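Local coordinates for glycosyl hydrolase family 2, TIM barrel domain protein (Faecalibacterium prausnitzii A2-165, PDB 6ED2), which is a beta-glucuronidase of glycosyl hydrolase family 2, from a human gut bacterium, that probably releases glucuronic acid from glucuronide conjugates, at residues W46-D51 and L69-P74; P74-D79 and Y191-I196; G91-E96 and A160-S165. All coordinates share one frame; numbering follows the deposited sequence.

All three contacts lie in the sugar-binding domain. Contacts 1 and 3 belong to one antiparallel sheet, where strands 38-51 and 92-101 are neighbours; Ser49 O and Trp94 N join them. Contact 2 is a separate two-stranded pair that follows contact 1 through Pro74. Contacts 1 and 2 are buried, and contact 3 is only partly so. Their chemistry differs accordingly. Contact 1 is mainly apolar and aromatic beside its backbone bonds. Contact 2 mixes backbone pairing with a tyrosine-aspartate bond. Contact 3 ends in a network of amides and carboxylates. Phe77 of contact 2 packs on Phe48 and Phe50 of contact 1 and Phe93 of contact 3. A second subunit touches contacts 1 and 2.

Contact 1. Residues W46-D51 and L69-P74; sequences WRFSFD and LSMPVP
Met71 N donates a hydrogen bond to Trp46 O at 2.8 Å, and Ser70 CA adds a weaker C-H...O contact to the same oxygen. This is strand pairing in the beta-sandwich of the family 2 sugar-binding domain. Met71 O accepts from Trp46 N in return, so Trp46 and Met71 form an antiparallel hydrogen-bonded pair. Leu69 N donates to Phe48 O further along. Segments 46-51 and 69-73 run at 117° to each other, antiparallel but strongly splayed. Trp46, Phe48, Leu69 and Met71 share one face of the sheet. Val73 CG2 lies over the five-membered ring of Trp46, 3.6 Å from its centroid, as a CH-pi contact. Trp46 NE1 bonds to Leu42 O. Phe48 and Met71 lie side by side and point the same way, with Phe48 CB 3.5 Å from Met71 CB. Met71 CE sits over the rim of the Phe48 ring, and Met71 SD stands farther off above it, 5.1 Å from the centroid, a distant Met-aromatic contact. Arg47 and Ser70 occupy the other face. The Arg47 chain bends at chi2 (-54°) and chi3 (-59°). This lays its guanidinium over the Leu69-Ser70 peptide, while NE bonds to Ser68 OG. Arg47 NH1 ends 3.5 Å from Ser70 CB.

Contact 2. Residues P74-D79 and Y191-I196; sequences PASFCD and YNYAGI
Residues 75-76 and 195-196 form a short antiparallel pair. Ala75 N donates to Ile196 O at 2.9 Å, and the return bond from Ile196 N to Ala75 O is weak. Ser76 faces Gly195 as a non-hydrogen-bonded pair. Beyond it, Phe77 N donates to Ala194 O at 3.0 Å, nearly straight onto the carbonyl. Tyr193 CG is anti to its carbonyl carbon (chi1 -78°), which turns the ring toward Ser76 and Asp79. The side chain crosses Asp79 at about a right angle. Tyr193 OH donates to Asp79 OD2 at 2.6 Å, from the syn side but 34° out of the carboxylate plane. It also bonds to Arg604 NH2. A water donates to Asp79 OD1 and, weakly, to Tyr193 OH. Ser76 OG lies 3.3 Å from Tyr193 CB and bonds to Arg330 N. Cys78 SG meets the Tyr193 ring at its edge, 3.9 Å from CD1. A phenylalanine in place of Tyr193 would probably leave Asp79 OD2 without this donor and Arg604 NH2 without this acceptor. Phe77 CE2 packs on Ala194 CB. Arg330 and Arg604 come from the TIM-barrel part of the chain. The arrangement is a two-stranded antiparallel pair where the sugar-binding domain meets the barrel.

Contact 3. Residues G91-E96 and A160-S165; sequences GDFWYE and ANNELS
Phe93 and Ala160 are paired by two backbone hydrogen bonds. Phe93 N donates to Ala160 O at 2.9 Å, and Ala160 N donates to Phe93 O at 2.8 Å. The Phe93 side chain adds to the pairing. Its chi1 of 49° sets CG between the backbone N and the carbonyl carbon, and the ring comes nearer to the other strand. Ala160 O then lies over one ring face, offset toward the rim. Ala160 CB packs against the ring, 3.5 Å from Phe93 CE1. Phe93 CE2 lies 3.8 Å from Asn162 CG, the ring and amide planes 75° apart. Phe77 meets the Phe93 ring edge-to-face.

Gly91 is the third large contributor. Its N donates to Asn162 OD1 at 2.8 Å, in the carbonyl plane. Its O accepts from Asn162 N at 3.2 Å and also takes a C-H...O contact from Asn161 CA. One asparagine therefore holds both polar backbone atoms of Gly91, while its ND2 bonds to Tyr89 O. With phi 151°, Gly91 has a backbone shape in which a side chain would collide with the carbonyl of the residue before.

On the other face of the sheet, Asn161 ND2 donates twice. Asp92 OD1 receives one bond at 2.7 Å, from above the carboxylate plane. Glu163 OE1 receives the other at 2.8 Å on its anti lone pair. The amide thus sits between two carboxylates and probably eases their mutual repulsion. Arg120 NH1 bonds to Asn161 OD1, and Ser54 OG bonds to Asp92 OD2. Asn161 OD1 also accepts from Glu163 N. This is an Asx turn, placed where strand 152-161 leaves the antiparallel sheet of the sugar-binding beta-sandwich.

Contact 1. Residues W46-D51 and L69-P74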
loop_
_atom_site.group_PDB
_atom_site.type_symbol
_atom_site.label_atom_id
_atom_site.label_comp_id
_atom_site.label_asym_id
_atom_site.label_seq_id
_atom_site.Cartn_x
_atom_site.Cartn_y
_atom_site.Cartn_z
ATOM N N TRP A 46 33.992 9.792 -5.010
ATOM C CA TRP A 46 34.944 9.754 -6.107
ATOM C C TRP A 46 34.354 10.505 -7.291
ATOM O O TRP A 46 33.220 10.984 -7.238
ATOM C CB TRP A 46 35.279 8.310 -6.504
ATOM C CG TRP A 46 36.011 7.458 -5.481
ATOM C CD1 TRP A 46 35.922 7.529 -4.119
ATOM C CD2 TRP A 46 36.908 6.376 -5.767
ATOM N NE1 TRP A 46 36.711 6.557 -3.536
ATOM C CE2 TRP A 46 37.332 5.841 -4.528
ATOM C CE3 TRP A 46 37.393 5.807 -6.950
ATOM C CZ2 TRP A 46 38.224 4.767 -4.438
ATOM C CZ3 TRP A 46 38.285 4.725 -6.859
ATOM C CH2 TRP A 46 38.689 4.227 -5.608
ATOM N N ARG A 47 35.132 10.608 -8.364
ATOM C CA ARG A 47 34.641 11.078 -9.650
ATOM C C ARG A 47 34.317 9.878 -10.538
ATOM O O ARG A 47 34.842 8.778 -10.357
ATOM C CB ARG A 47 35.666 11.990 -10.335
ATOM C CG ARG A 47 36.193 13.149 -9.484
ATOM C CD ARG A 47 35.068 14.007 -8.904
ATOM N NE ARG A 47 34.216 14.595 -9.948
ATOM C CZ ARG A 47 33.137 15.341 -9.698
ATOM N NH1 ARG A 47 32.771 15.592 -8.438
ATOM N NH2 ARG A 47 32.416 15.825 -10.704
ATOM N N PHE A 48 33.451 10.108 -11.517
ATOM C CA PHE A 48 32.850 9.022 -12.268
ATOM C C PHE A 48 32.482 9.532 -13.648
ATOM O O PHE A 48 31.979 10.647 -13.786
ATOM C CB PHE A 48 31.605 8.480 -11.534
ATOM C CG PHE A 48 30.851 7.389 -12.278
ATOM C CD1 PHE A 48 31.013 6.058 -11.922
ATOM C CD2 PHE A 48 29.929 7.700 -13.280
ATOM C CE1 PHE A 48 30.291 5.038 -12.573
ATOM C CE2 PHE A 48 29.215 6.693 -13.937
ATOM C CZ PHE A 48 29.395 5.356 -13.568
ATOM N N SER A 49 32.720 8.706 -14.663
ATOM C CA SER A 49 32.286 9.043 -16.004
ATOM C C SER A 49 31.917 7.770 -16.746
ATOM O O SER A 49 32.650 6.780 -16.683
ATOM C CB SER A 49 33.377 9.792 -16.777
ATOM O OG SER A 49 32.851 10.204 -18.018
ATOM N N PHE A 50 30.774 7.799 -17.431
ATOM C CA PHE A 50 30.484 6.792 -18.441
ATOM C C PHE A 50 31.430 6.972 -19.627
ATOM O O PHE A 50 31.901 8.078 -19.906
ATOM C CB PHE A 50 29.029 6.898 -18.911
ATOM C CG PHE A 50 28.010 6.635 -17.827
ATOM C CD1 PHE A 50 27.899 5.378 -17.250
ATOM C CD2 PHE A 50 27.153 7.644 -17.389
ATOM C CE1 PHE A 50 26.962 5.131 -16.246
ATOM C CE2 PHE A 50 26.205 7.397 -16.380
ATOM C CZ PHE A 50 26.109 6.141 -15.817
ATOM N N ASP A 51 31.698 5.874 -20.335
ATOM C CA ASP A 51 32.577 5.868 -21.513
ATOM C C ASP A 51 31.896 5.075 -22.625
ATOM O O ASP A 51 32.321 3.964 -22.962
ATOM C CB ASP A 51 33.939 5.267 -21.152
ATOM C CG ASP A 51 35.004 5.431 -22.256
ATOM O OD1 ASP A 51 34.718 5.956 -23.366
ATOM O OD2 ASP A 51 36.153 5.010 -21.983
ATOM N N LEU A 69 31.178 13.170 -12.883
ATOM C CA LEU A 69 30.190 13.460 -11.859
ATOM C C LEU A 69 30.626 12.777 -10.574
ATOM O O LEU A 69 31.423 11.833 -10.590
ATOM C CB LEU A 69 28.779 13.003 -12.276
ATOM C CG LEU A 69 28.639 11.553 -12.726
ATOM C CD1 LEU A 69 28.236 10.696 -11.544
ATOM C CD2 LEU A 69 27.617 11.437 -13.827
ATOM N N SER A 70 30.114 13.274 -9.452
ATOM C CA SER A 70 30.496 12.728 -8.156
ATOM C C SER A 70 29.770 11.411 -7.921
ATOM O O SER A 70 28.599 11.259 -8.275
ATOM C CB SER A 70 30.174 13.719 -7.038
ATOM O OG SER A 70 28.769 13.870 -6.923
ATOM N N MET A 71 30.469 10.457 -7.334
ATOM C CA MET A 71 29.900 9.130 -7.168
ATOM C C MET A 71 30.401 8.552 -5.858
ATOM O O MET A 71 31.614 8.481 -5.644
ATOM C CB MET A 71 30.271 8.224 -8.347
ATOM C CG MET A 71 29.810 6.779 -8.213
ATOM S SD MET A 71 28.006 6.600 -8.324
ATOM C CE MET A 71 27.585 7.680 -9.699
ATOM N N PRO A 72 29.514 8.182 -4.938
ATOM C CA PRO A 72 29.978 7.587 -3.678
ATOM C C PRO A 72 30.524 6.183 -3.913
ATOM O O PRO A 72 30.003 5.421 -4.730
ATOM C CB PRO A 72 28.714 7.553 -2.807
ATOM C CG PRO A 72 27.579 7.498 -3.804
ATOM C CD PRO A 72 28.047 8.284 -5.018
ATOM N N VAL A 73 31.587 5.860 -3.187
ATOM C CA VAL A 73 32.201 4.537 -3.152
ATOM C C VAL A 73 32.253 4.141 -1.682
ATOM O O VAL A 73 32.737 4.927 -0.857
ATOM C CB VAL A 73 33.601 4.555 -3.785
ATOM C CG1 VAL A 73 34.303 3.227 -3.574
ATOM C CG2 VAL A 73 33.524 4.908 -5.279
ATOM N N PRO A 74 31.746 2.968 -1.284
ATOM C CA PRO A 74 31.143 1.901 -2.087
ATOM C C PRO A 74 29.660 2.101 -2.408
ATOM O O PRO A 74 28.892 2.508 -1.546
ATOM C CB PRO A 74 31.323 0.665 -1.190
ATOM C CG PRO A 74 31.165 1.247 0.210
ATOM C CD PRO A 74 31.849 2.595 0.144
#

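Contact 2. Residues P74-D79 and Y191-I196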
loop_
_atom_site.group_PDB
_atom_site.type_symbol
_atom_site.label_atom_id
_atom_site.label_comp_id
_atom_site.label_asym_id
_atom_site.label_seq_id
_atom_site.Cartn_x
_atom_site.Cartn_y
_atom_site.Cartn_z
ATOM N N PRO A 74 31.746 2.968 -1.284
ATOM C CA PRO A 74 31.143 1.901 -2.087
ATOM C C PRO A 74 29.660 2.101 -2.408
ATOM O O PRO A 74 28.892 2.508 -1.546
ATOM C CB PRO A 74 31.323 0.665 -1.190
ATOM C CG PRO A 74 31.165 1.247 0.210
ATOM C CD PRO A 74 31.849 2.595 0.144
ATOM N N ALA A 75 29.271 1.755 -3.635
ATOM C CA ALA A 75 27.875 1.677 -4.049
ATOM C C ALA A 75 27.840 1.113 -5.460
ATOM O O ALA A 75 28.825 1.203 -6.204
ATOM C CB ALA A 75 27.181 3.053 -4.009
ATOM N N SER A 76 26.703 0.519 -5.819
ATOM C CA SER A 76 26.376 0.404 -7.231
ATOM C C SER A 76 26.058 1.797 -7.744
ATOM O O SER A 76 25.516 2.630 -7.009
ATOM C CB SER A 76 25.171 -0.513 -7.459
ATOM O OG SER A 76 25.383 -1.808 -6.916
ATOM N N PHE A 77 26.402 2.062 -9.010
ATOM C CA PHE A 77 26.091 3.381 -9.542
ATOM C C PHE A 77 24.636 3.512 -9.988
ATOM O O PHE A 77 24.131 4.634 -10.051
ATOM C CB PHE A 77 27.049 3.751 -10.695
ATOM C CG PHE A 77 26.864 2.940 -11.980
ATOM C CD1 PHE A 77 25.826 3.220 -12.870
ATOM C CD2 PHE A 77 27.761 1.930 -12.308
ATOM C CE1 PHE A 77 25.665 2.493 -14.072
ATOM C CE2 PHE A 77 27.618 1.196 -13.508
ATOM C CZ PHE A 77 26.559 1.476 -14.385
ATOM N N CYS A 78 23.934 2.398 -10.227
ATOM C CA CYS A 78 22.739 2.420 -11.082
ATOM C C CYS A 78 21.572 3.195 -10.458
ATOM O O CYS A 78 20.896 3.962 -11.153
ATOM C CB CYS A 78 22.302 0.985 -11.417
ATOM S SG CYS A 78 23.657 -0.184 -11.803
ATOM N N ASP A 79 21.281 2.974 -9.171
ATOM C CA ASP A 79 20.049 3.491 -8.573
ATOM C C ASP A 79 20.201 4.892 -7.984
ATOM O O ASP A 79 19.263 5.394 -7.350
ATOM C CB ASP A 79 19.546 2.541 -7.483
ATOM C CG ASP A 79 18.855 1.322 -8.051
ATOM O OD1 ASP A 79 18.725 1.246 -9.300
ATOM O OD2 ASP A 79 18.446 0.440 -7.249
ATOM N N TYR A 191 19.168 -8.018 -10.622
ATOM C CA TYR A 191 19.569 -6.871 -11.423
ATOM C C TYR A 191 21.093 -6.812 -11.571
ATOM O O TYR A 191 21.846 -7.148 -10.652
ATOM C CB TYR A 191 19.047 -5.572 -10.800
ATOM C CG TYR A 191 19.121 -4.386 -11.749
ATOM C CD1 TYR A 191 18.069 -4.097 -12.610
ATOM C CD2 TYR A 191 20.261 -3.574 -11.808
ATOM C CE1 TYR A 191 18.133 -3.024 -13.499
ATOM C CE2 TYR A 191 20.336 -2.497 -12.701
ATOM C CZ TYR A 191 19.267 -2.240 -13.544
ATOM O OH TYR A 191 19.321 -1.183 -14.433
ATOM N N ASN A 192 21.550 -6.362 -12.739
ATOM C CA ASN A 192 22.985 -6.324 -13.038
ATOM C C ASN A 192 23.658 -5.094 -12.412
ATOM O O ASN A 192 24.269 -4.272 -13.089
ATOM C CB ASN A 192 23.208 -6.360 -14.547
ATOM C CG ASN A 192 24.669 -6.613 -14.916
ATOM O OD1 ASN A 192 25.334 -7.452 -14.305
ATOM N ND2 ASN A 192 25.173 -5.887 -15.914
ATOM N N TYR A 193 23.543 -4.983 -11.089
ATOM C CA TYR A 193 24.204 -3.897 -10.371
ATOM C C TYR A 193 25.715 -3.961 -10.585
ATOM O O TYR A 193 26.333 -5.019 -10.424
ATOM C CB TYR A 193 23.892 -3.985 -8.876
ATOM C CG TYR A 193 22.514 -3.473 -8.493
ATOM C CD1 TYR A 193 22.100 -2.187 -8.851
ATOM C CD2 TYR A 193 21.628 -4.281 -7.779
ATOM C CE1 TYR A 193 20.833 -1.720 -8.508
ATOM C CE2 TYR A 193 20.367 -3.834 -7.437
ATOM C CZ TYR A 193 19.972 -2.553 -7.800
ATOM O OH TYR A 193 18.718 -2.116 -7.441
ATOM N N ALA A 194 26.316 -2.830 -10.949
ATOM C CA ALA A 194 27.763 -2.759 -11.068
ATOM C C ALA A 194 28.255 -1.450 -10.466
ATOM O O ALA A 194 27.470 -0.583 -10.083
ATOM C CB ALA A 194 28.218 -2.887 -12.518
ATOM N N GLY A 195 29.574 -1.314 -10.394
ATOM C CA GLY A 195 30.187 -0.186 -9.724
ATOM C C GLY A 195 31.309 -0.665 -8.840
ATOM O O GLY A 195 31.895 -1.718 -9.110
ATOM N N ILE A 196 31.621 0.076 -7.783
ATOM C CA ILE A 196 32.602 -0.350 -6.796
ATOM C C ILE A 196 31.841 -0.570 -5.498
ATOM O O ILE A 196 31.496 0.382 -4.787
ATOM C CB ILE A 196 33.740 0.657 -6.621
ATOM C CG1 ILE A 196 34.459 0.869 -7.941
ATOM C CG2 ILE A 196 34.741 0.145 -5.594
ATOM C CD1 ILE A 196 35.743 1.637 -7.776
HETATM O O HOH W 1 17.661 -0.985 -10.384
#

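Contact 3. Residues G91-E96 and A160-S165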
loop_
_atom_site.group_PDB
_atom_site.type_symbol
_atom_site.label_atom_id
_atom_site.label_comp_id
_atom_site.label_asym_id
_atom_site.label_seq_id
_atom_site.Cartn_x
_atom_site.Cartn_y
_atom_site.Cartn_z
ATOM N N GLY A 91 28.518 -1.218 -20.264
ATOM C CA GLY A 91 29.730 -0.958 -21.016
ATOM C C GLY A 91 30.853 -0.537 -20.086
ATOM O O GLY A 91 30.916 -0.974 -18.941
ATOM N N ASP A 92 31.739 0.302 -20.629
ATOM C CA ASP A 92 32.880 0.846 -19.891
ATOM C C ASP A 92 32.468 2.077 -19.085
ATOM O O ASP A 92 31.732 2.939 -19.580
ATOM C CB ASP A 92 33.988 1.268 -20.863
ATOM C CG ASP A 92 34.770 0.105 -21.448
ATOM O OD1 ASP A 92 34.693 -1.038 -20.937
ATOM O OD2 ASP A 92 35.477 0.356 -22.442
ATOM N N PHE A 93 32.975 2.176 -17.853
ATOM C CA PHE A 93 32.775 3.355 -17.019
ATOM C C PHE A 93 33.995 3.531 -16.117
ATOM O O PHE A 93 34.695 2.566 -15.793
ATOM C CB PHE A 93 31.479 3.261 -16.176
ATOM C CG PHE A 93 31.323 1.958 -15.418
ATOM C CD1 PHE A 93 31.711 1.865 -14.084
ATOM C CD2 PHE A 93 30.784 0.827 -16.045
ATOM C CE1 PHE A 93 31.576 0.683 -13.367
ATOM C CE2 PHE A 93 30.638 -0.371 -15.345
ATOM C CZ PHE A 93 31.038 -0.444 -13.997
ATOM N N TRP A 94 34.230 4.777 -15.691
ATOM C CA TRP A 94 35.460 5.149 -15.000
ATOM C C TRP A 94 35.179 5.716 -13.614
ATOM O O TRP A 94 34.267 6.535 -13.430
ATOM C CB TRP A 94 36.250 6.192 -15.798
ATOM C CG TRP A 94 36.787 5.741 -17.130
ATOM C CD1 TRP A 94 36.082 5.553 -18.274
ATOM C CD2 TRP A 94 38.158 5.480 -17.453
ATOM N NE1 TRP A 94 36.925 5.181 -19.298
ATOM C CE2 TRP A 94 38.206 5.124 -18.815
ATOM C CE3 TRP A 94 39.349 5.505 -16.718
ATOM C CZ2 TRP A 94 39.402 4.788 -19.461
ATOM C CZ3 TRP A 94 40.530 5.183 -17.354
ATOM C CH2 TRP A 94 40.549 4.827 -18.713
ATOM N N TYR A 95 35.986 5.285 -12.654
ATOM C CA TYR A 95 36.069 5.871 -11.329
ATOM C C TYR A 95 37.437 6.525 -11.171
ATOM O O TYR A 95 38.436 6.045 -11.717
ATOM C CB TYR A 95 35.888 4.815 -10.240
ATOM C CG TYR A 95 34.470 4.370 -9.989
ATOM C CD1 TYR A 95 33.778 4.817 -8.870
ATOM C CD2 TYR A 95 33.832 3.469 -10.843
ATOM C CE1 TYR A 95 32.489 4.405 -8.614
ATOM C CE2 TYR A 95 32.519 3.049 -10.595
ATOM C CZ TYR A 95 31.856 3.526 -9.481
ATOM O OH TYR A 95 30.560 3.129 -9.211
ATOM N N GLU A 96 37.483 7.625 -10.425
ATOM C CA GLU A 96 38.732 8.356 -10.259
ATOM C C GLU A 96 38.756 8.990 -8.877
ATOM O O GLU A 96 37.753 9.549 -8.428
ATOM C CB GLU A 96 38.903 9.430 -11.335
ATOM C CG GLU A 96 40.245 10.162 -11.291
ATOM C CD GLU A 96 40.225 11.499 -12.034
ATOM O OE1 GLU A 96 40.164 11.508 -13.280
ATOM O OE2 GLU A 96 40.271 12.552 -11.364
ATOM N N ALA A 160 36.280 0.261 -15.412
ATOM C CA ALA A 160 35.469 -0.904 -15.115
ATOM C C ALA A 160 34.505 -1.163 -16.266
ATOM O O ALA A 160 34.287 -0.312 -17.135
ATOM C CB ALA A 160 34.719 -0.719 -13.786
ATOM N N ASN A 161 33.937 -2.368 -16.272
ATOM C CA ASN A 161 33.036 -2.797 -17.334
ATOM C C ASN A 161 32.020 -3.755 -16.725
ATOM O O ASN A 161 32.366 -4.552 -15.847
ATOM C CB ASN A 161 33.826 -3.468 -18.476
ATOM C CG ASN A 161 32.942 -3.877 -19.645
ATOM O OD1 ASN A 161 32.306 -4.917 -19.607
ATOM N ND2 ASN A 161 32.882 -3.041 -20.672
ATOM N N ASN A 162 30.761 -3.665 -17.165
ATOM C CA ASN A 162 29.720 -4.520 -16.600
ATOM C C ASN A 162 29.000 -5.344 -17.662
ATOM O O ASN A 162 27.880 -5.820 -17.423
ATOM C CB ASN A 162 28.715 -3.686 -15.804
ATOM C CG ASN A 162 27.942 -2.721 -16.676
ATOM O OD1 ASN A 162 28.278 -2.513 -17.842
ATOM N ND2 ASN A 162 26.896 -2.112 -16.110
ATOM N N GLU A 163 29.609 -5.512 -18.831
ATOM C CA GLU A 163 28.999 -6.325 -19.871
ATOM C C GLU A 163 28.981 -7.790 -19.458
ATOM O O GLU A 163 29.855 -8.269 -18.730
ATOM C CB GLU A 163 29.740 -6.143 -21.194
ATOM C CG GLU A 163 29.491 -4.792 -21.799
ATOM C CD GLU A 163 30.369 -4.486 -23.007
ATOM O OE1 GLU A 163 31.356 -3.745 -22.856
ATOM O OE2 GLU A 163 30.045 -4.946 -24.116
ATOM N N LEU A 164 27.944 -8.487 -19.907
ATOM C CA LEU A 164 27.738 -9.894 -19.617
ATOM C C LEU A 164 28.092 -10.761 -20.825
ATOM O O LEU A 164 27.920 -10.359 -21.978
ATOM C CB LEU A 164 26.287 -10.129 -19.212
ATOM C CG LEU A 164 25.854 -9.419 -17.925
ATOM C CD1 LEU A 164 24.394 -9.726 -17.631
ATOM C CD2 LEU A 164 26.758 -9.814 -16.750
ATOM N N SER A 165 28.575 -11.971 -20.549
ATOM C CA SER A 165 28.859 -12.945 -21.601
ATOM C C SER A 165 28.628 -14.342 -21.044
ATOM O O SER A 165 28.322 -14.517 -19.859
ATOM C CB SER A 165 30.292 -12.814 -22.126
ATOM O OG SER A 165 31.176 -13.428 -21.198
#